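Local coordinates for protein antitoxin RnlB (Escherichia coli, PDB 6Y2P) that acts as the labile antitoxin of a type II toxin-antitoxin pair, inhibiting the endoribonuclease activity of its cognate toxin RnlA, at residues C[20-26]-C[50-56]. Residues are numbered along the deposited sequence; the frame is centred on the assembly and turned at random.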
# COMPACT_ATOMS: atom_id res chain seq x y z
N THR C 20 -22.27 21.19 6.43
CA THR C 20 -23.03 21.36 5.19
C THR C 20 -22.24 21.07 3.91
O THR C 20 -22.77 21.30 2.82
CB THR C 20 -23.57 22.80 5.13
OG1 THR C 20 -22.46 23.71 5.10
CG2 THR C 20 -24.49 23.13 6.30
N GLY C 21 -21.07 20.46 4.01
CA GLY C 21 -20.21 20.24 2.85
C GLY C 21 -18.91 19.59 3.29
O GLY C 21 -18.81 19.11 4.42
N PHE C 22 -17.88 19.58 2.40
CA PHE C 22 -16.63 18.89 2.76
C PHE C 22 -15.78 19.64 3.80
O PHE C 22 -14.85 19.05 4.35
CB PHE C 22 -15.76 18.62 1.53
CG PHE C 22 -15.22 19.88 0.86
CD1 PHE C 22 -15.96 20.54 -0.09
CD2 PHE C 22 -13.96 20.41 1.19
CE1 PHE C 22 -15.46 21.67 -0.76
CE2 PHE C 22 -13.45 21.56 0.54
CZ PHE C 22 -14.21 22.18 -0.43
N GLU C 23 -16.02 20.92 4.03
CA GLU C 23 -15.26 21.65 5.03
C GLU C 23 -15.68 21.28 6.45
O GLU C 23 -16.87 21.10 6.73
CB GLU C 23 -15.40 23.16 4.81
CG GLU C 23 -14.74 23.64 3.51
CD GLU C 23 -15.14 25.06 3.15
OE1 GLU C 23 -14.26 25.93 3.12
OE2 GLU C 23 -16.33 25.30 2.89
N ASN C 24 -14.72 21.20 7.34
CA ASN C 24 -15.00 20.83 8.72
C ASN C 24 -15.46 22.06 9.52
O ASN C 24 -14.68 23.01 9.68
CB ASN C 24 -13.78 20.22 9.37
CG ASN C 24 -14.13 19.36 10.55
OD1 ASN C 24 -14.96 19.75 11.38
ND2 ASN C 24 -13.49 18.15 10.64
N PRO C 25 -16.67 22.06 10.09
CA PRO C 25 -17.15 23.25 10.82
C PRO C 25 -16.25 23.65 11.97
O PRO C 25 -16.32 24.81 12.40
CB PRO C 25 -18.54 22.86 11.33
CG PRO C 25 -18.92 21.65 10.58
CD PRO C 25 -17.64 20.95 10.16
N LEU C 26 -15.46 22.73 12.53
CA LEU C 26 -14.60 23.03 13.68
C LEU C 26 -13.39 23.90 13.32
O LEU C 26 -12.66 24.35 14.22
CB LEU C 26 -14.14 21.73 14.33
CG LEU C 26 -15.31 21.06 15.04
CD1 LEU C 26 -15.00 19.61 15.40
CD2 LEU C 26 -15.75 21.86 16.27
N PHE C 50 -21.58 17.85 17.47
CA PHE C 50 -21.26 18.14 16.08
C PHE C 50 -21.46 16.86 15.26
O PHE C 50 -20.89 15.81 15.59
CB PHE C 50 -19.80 18.58 15.91
CG PHE C 50 -19.54 20.01 16.24
CD1 PHE C 50 -19.23 20.39 17.54
CD2 PHE C 50 -19.54 20.97 15.25
CE1 PHE C 50 -18.96 21.70 17.84
CE2 PHE C 50 -19.29 22.30 15.54
CZ PHE C 50 -19.00 22.68 16.84
N ASP C 51 -22.24 16.97 14.18
CA ASP C 51 -22.32 15.92 13.16
C ASP C 51 -21.44 16.30 11.96
O ASP C 51 -21.73 17.26 11.24
CB ASP C 51 -23.77 15.73 12.71
CG ASP C 51 -23.91 14.75 11.56
OD1 ASP C 51 -22.88 14.16 11.13
OD2 ASP C 51 -25.04 14.54 11.10
N LEU C 52 -20.37 15.55 11.72
CA LEU C 52 -19.44 15.95 10.67
C LEU C 52 -19.57 15.13 9.39
O LEU C 52 -18.63 15.12 8.56
CB LEU C 52 -18.01 15.90 11.20
CG LEU C 52 -17.76 16.54 12.58
CD1 LEU C 52 -16.32 16.25 13.08
CD2 LEU C 52 -17.97 18.04 12.52
N LEU C 53 -20.74 14.51 9.17
CA LEU C 53 -20.91 13.53 8.08
C LEU C 53 -20.41 14.07 6.74
O LEU C 53 -19.66 13.39 6.03
CB LEU C 53 -22.37 13.11 7.96
CG LEU C 53 -22.63 12.27 6.70
CD1 LEU C 53 -21.97 10.94 6.92
CD2 LEU C 53 -24.10 12.11 6.31
N CYS C 54 -20.78 15.31 6.39
CA CYS C 54 -20.41 15.78 5.06
C CYS C 54 -18.94 16.16 4.95
O CYS C 54 -18.39 16.16 3.84
CB CYS C 54 -21.24 17.02 4.70
SG CYS C 54 -23.04 16.73 4.44
N ALA C 55 -18.23 16.25 6.06
CA ALA C 55 -16.80 16.45 5.93
C ALA C 55 -16.02 15.17 6.16
O ALA C 55 -14.95 14.97 5.57
CB ALA C 55 -16.33 17.51 6.93
N ASN C 56 -16.59 14.27 6.97
CA ASN C 56 -15.89 13.11 7.43
C ASN C 56 -16.40 11.79 6.86
O ASN C 56 -15.70 10.79 6.96
CB ASN C 56 -15.97 13.09 8.96
CG ASN C 56 -14.83 13.91 9.60
OD1 ASN C 56 -13.95 14.45 8.89
ND2 ASN C 56 -14.82 13.98 10.93
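The loop that follows strand 13-19 passes closest to the short helix 53-56 at F22 and A55, whose CA atoms are 4.0 Å apart; the CA atoms of G21 and C54 lie 5.0 Å apart. No hydrogen bond joins the two segments. At this approach F22 CA makes a CA-H...O contact with C54 O at 3.4 Å, and A55, with only a methyl side chain, allows its CB to lie 3.3 Å from F22 O and 3.6 Å from E23 O.

Each segment contains an Asx turn. N24 OD1 accepts from L26 N at 3.2 Å, holding the bend into the 3-10 turn, while D51 OD1 accepts from L53 N at 2.9 Å where the strand gives way to the helix, and also makes a salt bridge with R62.

Around these turns the contact is mainly apolar. L26 CD2 lies over one face of the F50 ring, 3.6 Å from its centroid, a CH-pi contact, and P25 CB approaches the ring edge, 4.3 Å from F50 CE2. P25 CD also meets L52 CD2 at 3.8 Å. L66 of strand 63-69 touches both L26 and F50.

The whole is a buried contact of the loop after strand 13-19 with the strand-to-helix junction that ends strand 46-51, its parallel neighbour in the mixed sheet, at the interface with the toxin, whose backbone accepts a hydrogen bond from N56 ND2.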